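Local coordinates for DNA polymerase III subunit beta (Pseudomonas aeruginosa, PDB 4TSZ), which tethers DNA polymerases and other proteins to DNA as a sliding clamp and so confers processivity, at residues D49-L54 with P198-L203; I131-L136 with G214-V219; S144-Q149 with R177-S182. All coordinates share one frame; numbering follows the deposited sequence.

Leaving the N terminus, the chain first reaches 49-54, where strand 52-59 starts; contact 1 pairs it with 198-203 at the head of helix 199-208, closing a span of 143 residues that joins the N-terminal domain to the central one. Contact 2 opens inside that span at 131-136 and closes beyond it at 214-219, so contacts 1 and 2 cross. Contact 3, 144-149 with 177-182, falls wholly within both larger loops. Contacts 1 and 2 reach the same eight-stranded sheet, which runs across the two domains, with centres about 17 Å apart. Contact 3 sets a turn against a strand of the other eight-stranded sheet and touches contact 1 where I202 packs on M147.

Contact 1: residues D49-L54 with P198-L203; sequences DLEVEL and PRKGIL
With CG anti to the backbone N (chi1 177°), E51 sends its extended chain toward the first turn of helix 199-208, where K200, its CG also anti (chi1 -166°) and its chain fully extended, reaches back toward D49. The E51 carboxylate slides past P198, CD lying 3.8 Å from P198 CB, and brings OE1 to 3.6 Å from K200 CB. OE1 is also 3.0 Å from the backbone N of G201. Next to it, V52 CG1 packs on G201 CA at 3.5 Å. D49 and K200 meet tip to tip in a long salt bridge, OD2 to NZ 3.8 Å. The other oxygen, D49 OD1, is held by its own loop: V52 N donates to it in an almost straight bond of 2.8 Å, and E51 N reaches it from above the carboxylate plane, forming an Asx turn. A water accepts from K200 N and gives E51 OE2 a weak bond. P198, the N-cap residue, also packs on S236 of strand 232-237. The helix dipole would be expected to favour the negative charge of E51, while D49 faces the K200 ammonium; the domain junction thus combines a long salt bridge and a water link with close V52-G201 packing.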
ATOM      1  N   ASP E  49      14.080   3.062  19.915  1.00 44.58           N
ATOM      2  CA  ASP E  49      12.918   2.274  20.344  1.00 44.30           C
ATOM      3  C   ASP E  49      13.378   1.379  21.511  1.00 49.91           C
ATOM      4  O   ASP E  49      12.673   0.445  21.896  1.00 50.21           O
ATOM      5  CB  ASP E  49      12.313   1.453  19.171  1.00 44.66           C
ATOM      6  CG  ASP E  49      13.163   0.298  18.642  1.00 47.84           C
ATOM      7  OD1 ASP E  49      14.331   0.186  19.050  1.00 49.22           O
ATOM      8  OD2 ASP E  49      12.657  -0.477  17.800  1.00 49.78           O
ATOM      9  N   LEU E  50      14.590   1.682  22.048  1.00 47.16           N
ATOM     10  CA  LEU E  50      15.322   0.985  23.115  1.00 47.86           C
ATOM     11  C   LEU E  50      16.069  -0.288  22.652  1.00 54.09           C
ATOM     12  O   LEU E  50      16.954  -0.757  23.372  1.00 55.29           O
ATOM     13  CB  LEU E  50      14.484   0.732  24.385  1.00 48.29           C
ATOM     14  CG  LEU E  50      13.860   1.958  25.061  1.00 53.23           C
ATOM     15  CD1 LEU E  50      12.705   1.547  25.948  1.00 53.53           C
ATOM     16  CD2 LEU E  50      14.883   2.725  25.870  1.00 56.27           C
ATOM     17  N   GLU E  51      15.719  -0.837  21.457  1.00 50.58           N
ATOM     18  CA  GLU E  51      16.368  -2.006  20.843  1.00 50.84           C
ATOM     19  C   GLU E  51      17.451  -1.483  19.903  1.00 53.88           C
ATOM     20  O   GLU E  51      18.609  -1.896  19.987  1.00 53.24           O
ATOM     21  CB  GLU E  51      15.336  -2.894  20.091  1.00 51.86           C
ATOM     22  CG  GLU E  51      15.929  -4.106  19.364  1.00 69.00           C
ATOM     23  CD  GLU E  51      15.145  -4.675  18.185  1.00 87.00           C
ATOM     24  OE1 GLU E  51      15.574  -4.450  17.030  1.00 54.93           O
ATOM     25  OE2 GLU E  51      14.134  -5.382  18.410  1.00 78.70           O
ATOM     26  N   VAL E  52      17.051  -0.559  19.013  1.00 50.53           N
ATOM     27  CA  VAL E  52      17.921   0.087  18.045  1.00 50.69           C
ATOM     28  C   VAL E  52      18.003   1.582  18.323  1.00 52.06           C
ATOM     29  O   VAL E  52      17.057   2.177  18.837  1.00 50.55           O
ATOM     30  CB  VAL E  52      17.592  -0.224  16.543  1.00 55.01           C
ATOM     31  CG1 VAL E  52      17.508  -1.724  16.280  1.00 54.99           C
ATOM     32  CG2 VAL E  52      16.324   0.482  16.074  1.00 54.58           C
ATOM     33  N   GLU E  53      19.150   2.173  17.990  1.00 48.46           N
ATOM     34  CA  GLU E  53      19.397   3.600  18.096  1.00 47.24           C
ATOM     35  C   GLU E  53      19.996   4.062  16.776  1.00 49.75           C
ATOM     36  O   GLU E  53      20.959   3.468  16.285  1.00 49.76           O
ATOM     37  CB  GLU E  53      20.335   3.930  19.269  1.00 48.87           C
ATOM     38  CG  GLU E  53      20.535   5.420  19.453  1.00 55.47           C
ATOM     39  CD  GLU E  53      21.662   5.793  20.388  1.00 74.81           C
ATOM     40  OE1 GLU E  53      21.374   6.204  21.535  1.00 82.17           O
ATOM     41  OE2 GLU E  53      22.837   5.678  19.970  1.00 64.11           O
ATOM     42  N   LEU E  54      19.419   5.108  16.203  1.00 45.36           N
ATOM     43  CA  LEU E  54      19.930   5.670  14.966  1.00 45.67           C
ATOM     44  C   LEU E  54      20.317   7.121  15.193  1.00 48.41           C
ATOM     45  O   LEU E  54      19.544   7.882  15.768  1.00 45.46           O
ATOM     46  CB  LEU E  54      18.924   5.506  13.816  1.00 45.52           C
ATOM     47  CG  LEU E  54      19.441   5.798  12.391  1.00 52.14           C
ATOM     48  CD1 LEU E  54      20.674   4.963  12.040  1.00 53.02           C
ATOM     49  CD2 LEU E  54      18.368   5.507  11.364  1.00 57.02           C
ATOM     50  N   PRO E 198      18.692  -8.935  16.534  1.00 43.03           N
ATOM     51  CA  PRO E 198      17.214  -9.084  16.509  1.00 41.89           C
ATOM     52  C   PRO E 198      16.626  -8.778  15.141  1.00 44.59           C
ATOM     53  O   PRO E 198      17.161  -7.928  14.419  1.00 43.86           O
ATOM     54  CB  PRO E 198      16.726  -8.082  17.572  1.00 43.19           C
ATOM     55  CG  PRO E 198      17.923  -7.855  18.471  1.00 48.21           C
ATOM     56  CD  PRO E 198      19.126  -7.982  17.581  1.00 44.14           C
ATOM     57  N   ARG E 199      15.555  -9.504  14.767  1.00 41.57           N
ATOM     58  CA  ARG E 199      14.914  -9.368  13.455  1.00 41.16           C
ATOM     59  C   ARG E 199      14.573  -7.940  13.039  1.00 44.24           C
ATOM     60  O   ARG E 199      14.921  -7.546  11.926  1.00 42.89           O
ATOM     61  CB  ARG E 199      13.758 -10.360  13.233  1.00 42.40           C
ATOM     62  CG  ARG E 199      12.587 -10.240  14.207  1.00 56.55           C
ATOM     63  CD  ARG E 199      11.357 -11.008  13.738  1.00 62.38           C
ATOM     64  NE  ARG E 199      10.796 -10.455  12.503  1.00 57.58           N
ATOM     65  CZ  ARG E 199      10.893 -11.033  11.311  1.00 60.69           C
ATOM     66  NH1 ARG E 199      11.502 -12.205  11.180  1.00 43.60           N
ATOM     67  NH2 ARG E 199      10.365 -10.450  10.242  1.00 45.22           N
ATOM     68  N   LYS E 200      13.970  -7.149  13.946  1.00 41.76           N
ATOM     69  CA  LYS E 200      13.604  -5.755  13.652  1.00 41.53           C
ATOM     70  C   LYS E 200      14.839  -4.902  13.311  1.00 46.45           C
ATOM     71  O   LYS E 200      14.804  -4.163  12.320  1.00 46.32           O
ATOM     72  CB  LYS E 200      12.776  -5.138  14.798  1.00 42.43           C
ATOM     73  CG  LYS E 200      12.071  -3.836  14.432  1.00 44.07           C
ATOM     74  CD  LYS E 200      11.090  -3.389  15.527  1.00 48.64           C
ATOM     75  CE  LYS E 200      10.380  -2.107  15.157  1.00 50.09           C
ATOM     76  NZ  LYS E 200       9.454  -1.671  16.231  1.00 65.07           N
ATOM     77  N   GLY E 201      15.904  -5.054  14.113  1.00 43.51           N
ATOM     78  CA  GLY E 201      17.177  -4.357  13.947  1.00 43.24           C
ATOM     79  C   GLY E 201      17.884  -4.673  12.645  1.00 43.63           C
ATOM     80  O   GLY E 201      18.294  -3.753  11.929  1.00 43.04           O
ATOM     81  N   ILE E 202      18.033  -5.974  12.332  1.00 40.00           N
ATOM     82  CA  ILE E 202      18.711  -6.407  11.101  1.00 40.63           C
ATOM     83  C   ILE E 202      17.986  -5.952   9.820  1.00 45.49           C
ATOM     84  O   ILE E 202      18.648  -5.551   8.862  1.00 46.92           O
ATOM     85  CB  ILE E 202      19.116  -7.920  11.115  1.00 43.96           C
ATOM     86  CG1 ILE E 202      20.291  -8.204  10.171  1.00 44.88           C
ATOM     87  CG2 ILE E 202      17.937  -8.847  10.835  1.00 43.27           C
ATOM     88  CD1 ILE E 202      21.681  -7.762  10.701  1.00 54.16           C
ATOM     89  N   LEU E 203      16.639  -5.971   9.825  1.00 42.22           N
ATOM     90  CA  LEU E 203      15.840  -5.531   8.686  1.00 41.56           C
ATOM     91  C   LEU E 203      15.969  -4.021   8.491  1.00 46.87           C
ATOM     92  O   LEU E 203      16.025  -3.560   7.352  1.00 46.71           O
ATOM     93  CB  LEU E 203      14.364  -5.948   8.812  1.00 40.46           C
ATOM     94  CG  LEU E 203      14.059  -7.445   8.771  1.00 44.21           C
ATOM     95  CD1 LEU E 203      12.689  -7.708   9.328  1.00 43.15           C
ATOM     96  CD2 LEU E 203      14.224  -8.036   7.370  1.00 44.70           C
TER
HETATM   97  O   HOH W   1      13.014  -8.176  16.670  1.00 32.63           O

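Contact 2: residues I131-L136 with G214-V219; sequences IAQSKL and GEVGIV
I131 and V216 pair as an antiparallel hydrogen-bonded pair, I131 N giving to V216 O at 2.9 Å and V216 N to I131 O at 2.8 Å. Their side chains lie side by side, pointing the same way, and this is the tight part of the contact. V216 CG1 sits between its own backbone N and carbonyl carbon (chi1 61°), which sets it 3.7 Å from I131 CG2. L136, one turn into helix 133-141, closes over the same patch: its CD2 meets I218 CD1 tip to tip at 3.7 Å, while its side chain crosses that of V216 at about a right angle. L209 and A227 add to this apolar cluster, L209 against L136 and A227 against both V216 and I218.

The other side is polar and more open. A132 and E215 form the next, non-hydrogen-bonded pair, and their side chains diverge. E215 is exposed; its chain bends at chi2 (88°) and folds back over the neighbouring strand, OE1 coming 3.8 Å from A132 CA. A water accepts from S134 N and lies within bonding distance of G214 O.

Where strand gives way to helix, Q133 bridges both regions. Its backbone N makes a nearly straight 3.0 Å bond to G214 O, and its NE2 reaches E215 O from above the carbonyl plane, at 3.2 Å. Q133 OE1 accepts from E211 N, so both ends of this buried amide are used. Hydrogen bonds thus fix the strand-to-helix turn to 214-219, beside edge strand 125-132, while apolar groups seat the helix on the face carrying I131, V216 and I218.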
ATOM      1  N   ILE E 131      33.553  -2.832   5.698  1.00 62.74           N
ATOM      2  CA  ILE E 131      33.005  -3.668   4.628  1.00 62.13           C
ATOM      3  C   ILE E 131      32.139  -2.847   3.665  1.00 65.44           C
ATOM      4  O   ILE E 131      31.528  -1.862   4.073  1.00 65.18           O
ATOM      5  CB  ILE E 131      32.253  -4.924   5.209  1.00 64.32           C
ATOM      6  CG1 ILE E 131      32.008  -6.006   4.126  1.00 64.77           C
ATOM      7  CG2 ILE E 131      30.970  -4.557   6.007  1.00 63.30           C
ATOM      8  CD1 ILE E 131      31.269  -7.273   4.561  1.00 71.19           C
ATOM      9  N   ALA E 132      32.083  -3.261   2.389  1.00 62.18           N
ATOM     10  CA  ALA E 132      31.225  -2.642   1.379  1.00 60.86           C
ATOM     11  C   ALA E 132      29.770  -2.808   1.840  1.00 62.05           C
ATOM     12  O   ALA E 132      29.396  -3.898   2.290  1.00 60.23           O
ATOM     13  CB  ALA E 132      31.417  -3.336   0.040  1.00 62.42           C
ATOM     14  N   GLN E 133      28.973  -1.719   1.774  1.00 57.90           N
ATOM     15  CA  GLN E 133      27.562  -1.710   2.174  1.00 56.15           C
ATOM     16  C   GLN E 133      26.772  -2.765   1.401  1.00 59.60           C
ATOM     17  O   GLN E 133      25.940  -3.467   1.979  1.00 58.03           O
ATOM     18  CB  GLN E 133      26.943  -0.318   1.971  1.00 56.68           C
ATOM     19  CG  GLN E 133      27.355   0.702   3.032  1.00 64.89           C
ATOM     20  CD  GLN E 133      26.665   2.037   2.875  1.00 69.65           C
ATOM     21  OE1 GLN E 133      25.461   2.122   2.638  1.00 59.90           O
ATOM     22  NE2 GLN E 133      27.411   3.117   3.044  1.00 61.64           N
ATOM     23  N   SER E 134      27.084  -2.890   0.106  1.00 56.93           N
ATOM     24  CA  SER E 134      26.514  -3.820  -0.865  1.00 56.70           C
ATOM     25  C   SER E 134      26.694  -5.289  -0.432  1.00 57.80           C
ATOM     26  O   SER E 134      25.767  -6.087  -0.602  1.00 54.47           O
ATOM     27  CB  SER E 134      27.183  -3.586  -2.224  1.00 63.62           C
ATOM     28  OG  SER E 134      26.857  -4.558  -3.203  1.00 75.98           O
ATOM     29  N   LYS E 135      27.898  -5.645   0.081  1.00 55.79           N
ATOM     30  CA  LYS E 135      28.233  -7.002   0.529  1.00 55.82           C
ATOM     31  C   LYS E 135      27.463  -7.359   1.796  1.00 58.05           C
ATOM     32  O   LYS E 135      26.938  -8.474   1.896  1.00 57.70           O
ATOM     33  CB  LYS E 135      29.743  -7.165   0.759  1.00 59.32           C
ATOM     34  CG  LYS E 135      30.567  -7.181  -0.512  1.00 70.69           C
ATOM     35  CD  LYS E 135      32.039  -7.382  -0.202  1.00 80.35           C
ATOM     36  CE  LYS E 135      32.888  -7.331  -1.446  1.00 86.40           C
ATOM     37  NZ  LYS E 135      34.300  -7.676  -1.152  1.00100.73           N
ATOM     38  N   LEU E 136      27.373  -6.414   2.755  1.00 52.61           N
ATOM     39  CA  LEU E 136      26.623  -6.644   3.988  1.00 49.81           C
ATOM     40  C   LEU E 136      25.122  -6.751   3.714  1.00 50.58           C
ATOM     41  O   LEU E 136      24.477  -7.643   4.263  1.00 48.15           O
ATOM     42  CB  LEU E 136      26.926  -5.575   5.052  1.00 49.45           C
ATOM     43  CG  LEU E 136      26.221  -5.728   6.410  1.00 51.94           C
ATOM     44  CD1 LEU E 136      26.505  -7.090   7.055  1.00 51.82           C
ATOM     45  CD2 LEU E 136      26.605  -4.606   7.341  1.00 55.80           C
ATOM     46  N   GLY E 214      29.265   2.779  -1.417  1.00 72.30           N
ATOM     47  CA  GLY E 214      29.697   3.056  -0.047  1.00 70.00           C
ATOM     48  C   GLY E 214      30.248   1.935   0.809  1.00 69.06           C
ATOM     49  O   GLY E 214      30.079   0.746   0.512  1.00 67.60           O
ATOM     50  N   GLU E 215      30.897   2.346   1.911  1.00 63.06           N
ATOM     51  CA  GLU E 215      31.513   1.485   2.909  1.00 61.98           C
ATOM     52  C   GLU E 215      30.807   1.663   4.259  1.00 63.24           C
ATOM     53  O   GLU E 215      30.246   2.729   4.538  1.00 62.19           O
ATOM     54  CB  GLU E 215      32.995   1.861   3.051  1.00 65.18           C
ATOM     55  CG  GLU E 215      33.900   0.697   3.420  1.00 76.08           C
ATOM     56  CD  GLU E 215      34.468  -0.142   2.288  1.00 91.57           C
ATOM     57  OE1 GLU E 215      33.970  -0.040   1.142  1.00 83.24           O
ATOM     58  OE2 GLU E 215      35.402  -0.932   2.562  1.00 81.89           O
ATOM     59  N   VAL E 216      30.842   0.619   5.093  1.00 57.67           N
ATOM     60  CA  VAL E 216      30.272   0.640   6.440  1.00 55.01           C
ATOM     61  C   VAL E 216      31.285   0.081   7.455  1.00 57.31           C
ATOM     62  O   VAL E 216      31.894  -0.962   7.219  1.00 56.70           O
ATOM     63  CB  VAL E 216      28.850  -0.004   6.531  1.00 56.99           C
ATOM     64  CG1 VAL E 216      28.850  -1.478   6.116  1.00 56.87           C
ATOM     65  CG2 VAL E 216      28.220   0.187   7.914  1.00 55.46           C
ATOM     66  N   GLY E 217      31.479   0.817   8.540  1.00 53.29           N
ATOM     67  CA  GLY E 217      32.331   0.398   9.638  1.00 53.83           C
ATOM     68  C   GLY E 217      31.493  -0.408  10.609  1.00 56.11           C
ATOM     69  O   GLY E 217      30.440   0.062  11.045  1.00 54.07           O
ATOM     70  N   ILE E 218      31.933  -1.635  10.928  1.00 53.01           N
ATOM     71  CA  ILE E 218      31.215  -2.523  11.845  1.00 51.76           C
ATOM     72  C   ILE E 218      31.990  -2.729  13.135  1.00 56.73           C
ATOM     73  O   ILE E 218      33.203  -2.950  13.097  1.00 57.48           O
ATOM     74  CB  ILE E 218      30.851  -3.893  11.181  1.00 54.46           C
ATOM     75  CG1 ILE E 218      29.970  -3.724   9.911  1.00 53.70           C
ATOM     76  CG2 ILE E 218      30.237  -4.903  12.183  1.00 53.84           C
ATOM     77  CD1 ILE E 218      28.583  -3.099  10.102  1.00 56.02           C
ATOM     78  N   VAL E 219      31.277  -2.685  14.274  1.00 51.57           N
ATOM     79  CA  VAL E 219      31.840  -2.977  15.585  1.00 51.61           C
ATOM     80  C   VAL E 219      30.968  -4.069  16.191  1.00 55.62           C
ATOM     81  O   VAL E 219      29.747  -3.913  16.304  1.00 52.72           O
ATOM     82  CB  VAL E 219      31.986  -1.746  16.542  1.00 55.18           C
ATOM     83  CG1 VAL E 219      32.512  -2.170  17.919  1.00 55.31           C
ATOM     84  CG2 VAL E 219      32.882  -0.663  15.936  1.00 55.80           C
TER
HETATM   85  O   HOH W   2      28.715  -0.765  -1.441  1.00 52.21           O

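Contact 3: residues S144-Q149 with R177-S182; sequences SFAMAQ and RLAMCS
R177 NH2 donates to a water at 3.1 Å, and that water, lying in the guanidinium plane at its edge, passes a 2.9 Å hydrogen bond to M147 O. This relay ties the head of R177 to the backbone of the 144-149 turn. The stronger partners of the arginine lie elsewhere: NE forms a salt bridge with D174 and NH1 another with D328, so its charge is probably well compensated by two carboxylates in this buried setting. R177 gets there by a bend at chi2 (-110°) that turns CD aside. Around the guanidinium, A146 CA lies over one face, 4.1 Å above the plane and toward the rim. F145 O comes within 2.9 Å of NH2, but at a poor angle for a hydrogen bond.

R177 NH1 lies at the edge of the F145 ring, 3.6 Å from CD1 and near the ring plane. Ring and guanidinium are turned 61° from each other, so they do not stack. Farther round the ring, CZ touches A179 CB at 3.9 Å. Beside them the two alanines pack methyl to methyl, A146 CB to A179 CB at 3.6 Å, bringing the short 3-10 turn close to the strand.

The turn follows helix 133-141 and packs against strand 177-184, which lies between strands 167-173 and 359-363 in a sheet that continues from the central domain into the C-terminal one through 359-363. M147, whose CB points away from strand 177-184, packs on A172 and on R199 and I202 of helix 199-208. L178 points away from the turn and packs on an apolar side chain of the bound peptide, so this strand also borders the peptide site.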
ATOM      1  N   SER E 144      17.253 -13.072   5.208  1.00 38.25           N
ATOM      2  CA  SER E 144      16.264 -12.511   6.144  1.00 37.12           C
ATOM      3  C   SER E 144      14.885 -13.145   6.200  1.00 38.16           C
ATOM      4  O   SER E 144      14.307 -13.204   7.282  1.00 34.66           O
ATOM      5  CB  SER E 144      16.181 -10.991   6.062  1.00 40.38           C
ATOM      6  OG  SER E 144      15.568 -10.559   4.858  1.00 43.79           O
ATOM      7  N   PHE E 145      14.389 -13.679   5.065  1.00 34.68           N
ATOM      8  CA  PHE E 145      13.076 -14.337   4.989  1.00 32.16           C
ATOM      9  C   PHE E 145      12.995 -15.581   5.898  1.00 36.65           C
ATOM     10  O   PHE E 145      11.892 -15.961   6.277  1.00 36.76           O
ATOM     11  CB  PHE E 145      12.779 -14.735   3.533  1.00 32.97           C
ATOM     12  CG  PHE E 145      13.634 -15.884   3.023  1.00 34.74           C
ATOM     13  CD1 PHE E 145      13.250 -17.208   3.232  1.00 36.82           C
ATOM     14  CD2 PHE E 145      14.836 -15.643   2.366  1.00 37.36           C
ATOM     15  CE1 PHE E 145      14.051 -18.262   2.808  1.00 38.23           C
ATOM     16  CE2 PHE E 145      15.636 -16.704   1.928  1.00 40.32           C
ATOM     17  CZ  PHE E 145      15.221 -18.006   2.123  1.00 38.51           C
ATOM     18  N   ALA E 146      14.152 -16.245   6.197  1.00 34.16           N
ATOM     19  CA  ALA E 146      14.179 -17.478   6.994  1.00 34.83           C
ATOM     20  C   ALA E 146      14.152 -17.284   8.497  1.00 37.05           C
ATOM     21  O   ALA E 146      13.952 -18.263   9.215  1.00 35.15           O
ATOM     22  CB  ALA E 146      15.348 -18.373   6.593  1.00 36.02           C
ATOM     23  N   MET E 147      14.326 -16.036   8.978  1.00 34.39           N
ATOM     24  CA  MET E 147      14.306 -15.744  10.420  1.00 33.72           C
ATOM     25  C   MET E 147      12.935 -16.074  10.967  1.00 38.63           C
ATOM     26  O   MET E 147      11.916 -15.890  10.278  1.00 38.25           O
ATOM     27  CB  MET E 147      14.556 -14.248  10.738  1.00 34.71           C
ATOM     28  CG  MET E 147      15.890 -13.702  10.283  1.00 37.63           C
ATOM     29  SD  MET E 147      16.174 -11.985  10.815  1.00 39.21           S
ATOM     30  CE  MET E 147      14.973 -11.093   9.797  1.00 34.92           C
ATOM     31  N   ALA E 148      12.894 -16.529  12.214  1.00 36.40           N
ATOM     32  CA  ALA E 148      11.613 -16.761  12.854  1.00 35.69           C
ATOM     33  C   ALA E 148      11.051 -15.389  13.264  1.00 40.00           C
ATOM     34  O   ALA E 148      11.781 -14.388  13.345  1.00 39.00           O
ATOM     35  CB  ALA E 148      11.785 -17.664  14.068  1.00 37.13           C
ATOM     36  N   GLN E 149       9.744 -15.353  13.457  1.00 37.89           N
ATOM     37  CA  GLN E 149       9.020 -14.194  13.923  1.00 38.78           C
ATOM     38  C   GLN E 149       8.205 -14.662  15.116  1.00 45.65           C
ATOM     39  O   GLN E 149       7.383 -15.582  14.994  1.00 49.26           O
ATOM     40  CB  GLN E 149       8.115 -13.653  12.802  1.00 39.77           C
ATOM     41  CG  GLN E 149       7.623 -12.235  13.049  1.00 66.60           C
ATOM     42  CD  GLN E 149       6.798 -11.728  11.894  1.00 95.47           C
ATOM     43  OE1 GLN E 149       5.652 -12.132  11.686  1.00 94.67           O
ATOM     44  NE2 GLN E 149       7.360 -10.822  11.116  1.00 88.55           N
ATOM     45  N   ARG E 177      13.025 -24.253   8.105  1.00 38.10           N
ATOM     46  CA  ARG E 177      13.902 -23.919   7.000  1.00 38.03           C
ATOM     47  C   ARG E 177      15.037 -23.038   7.488  1.00 42.35           C
ATOM     48  O   ARG E 177      14.928 -22.399   8.536  1.00 40.93           O
ATOM     49  CB  ARG E 177      13.127 -23.232   5.854  1.00 37.06           C
ATOM     50  CG  ARG E 177      12.839 -21.738   6.099  1.00 42.56           C
ATOM     51  CD  ARG E 177      11.392 -21.599   6.327  1.00 49.38           C
ATOM     52  NE  ARG E 177      10.919 -20.237   6.578  1.00 52.26           N
ATOM     53  CZ  ARG E 177      10.558 -19.374   5.637  1.00 54.05           C
ATOM     54  NH1 ARG E 177      10.787 -19.642   4.357  1.00 33.94           N
ATOM     55  NH2 ARG E 177      10.019 -18.209   5.970  1.00 35.30           N
ATOM     56  N   LEU E 178      16.119 -23.004   6.712  1.00 40.72           N
ATOM     57  CA  LEU E 178      17.301 -22.225   7.036  1.00 40.36           C
ATOM     58  C   LEU E 178      17.840 -21.562   5.780  1.00 43.04           C
ATOM     59  O   LEU E 178      17.765 -22.140   4.701  1.00 43.17           O
ATOM     60  CB  LEU E 178      18.360 -23.155   7.684  1.00 41.40           C
ATOM     61  CG  LEU E 178      19.729 -22.557   8.080  1.00 45.68           C
ATOM     62  CD1 LEU E 178      20.280 -23.255   9.285  1.00 46.59           C
ATOM     63  CD2 LEU E 178      20.738 -22.623   6.922  1.00 49.33           C
ATOM     64  N   ALA E 179      18.396 -20.351   5.938  1.00 39.39           N
ATOM     65  CA  ALA E 179      19.077 -19.614   4.883  1.00 39.67           C
ATOM     66  C   ALA E 179      20.455 -19.185   5.412  1.00 47.25           C
ATOM     67  O   ALA E 179      20.578 -18.751   6.559  1.00 46.17           O
ATOM     68  CB  ALA E 179      18.275 -18.405   4.458  1.00 38.57           C
ATOM     69  N   MET E 180      21.483 -19.341   4.591  1.00 45.36           N
ATOM     70  CA  MET E 180      22.840 -18.930   4.936  1.00 46.58           C
ATOM     71  C   MET E 180      23.584 -18.354   3.738  1.00 50.96           C
ATOM     72  O   MET E 180      23.387 -18.800   2.609  1.00 51.10           O
ATOM     73  CB  MET E 180      23.629 -20.032   5.660  1.00 50.08           C
ATOM     74  CG  MET E 180      24.057 -21.168   4.768  1.00 55.19           C
ATOM     75  SD  MET E 180      24.856 -22.552   5.601  1.00 61.35           S
ATOM     76  CE  MET E 180      26.253 -21.783   6.227  1.00 58.66           C
ATOM     77  N   CYS E 181      24.391 -17.325   3.980  1.00 48.29           N
ATOM     78  CA  CYS E 181      25.191 -16.691   2.933  1.00 49.05           C
ATOM     79  C   CYS E 181      26.570 -16.371   3.493  1.00 55.33           C
ATOM     80  O   CYS E 181      26.660 -15.852   4.603  1.00 53.77           O
ATOM     81  CB  CYS E 181      24.499 -15.448   2.380  1.00 47.65           C
ATOM     82  SG  CYS E 181      25.269 -14.794   0.876  1.00 52.09           S
ATOM     83  N   SER E 182      27.636 -16.728   2.757  1.00 55.10           N
ATOM     84  CA  SER E 182      29.024 -16.501   3.177  1.00 57.32           C
ATOM     85  C   SER E 182      29.760 -15.664   2.144  1.00 67.38           C
ATOM     86  O   SER E 182      29.585 -15.873   0.941  1.00 67.97           O
ATOM     87  CB  SER E 182      29.752 -17.831   3.367  1.00 59.76           C
ATOM     88  OG  SER E 182      29.062 -18.706   4.242  1.00 62.51           O
TER
HETATM   89  O   HOH W   3      10.115 -17.740   9.040  1.00 29.44           O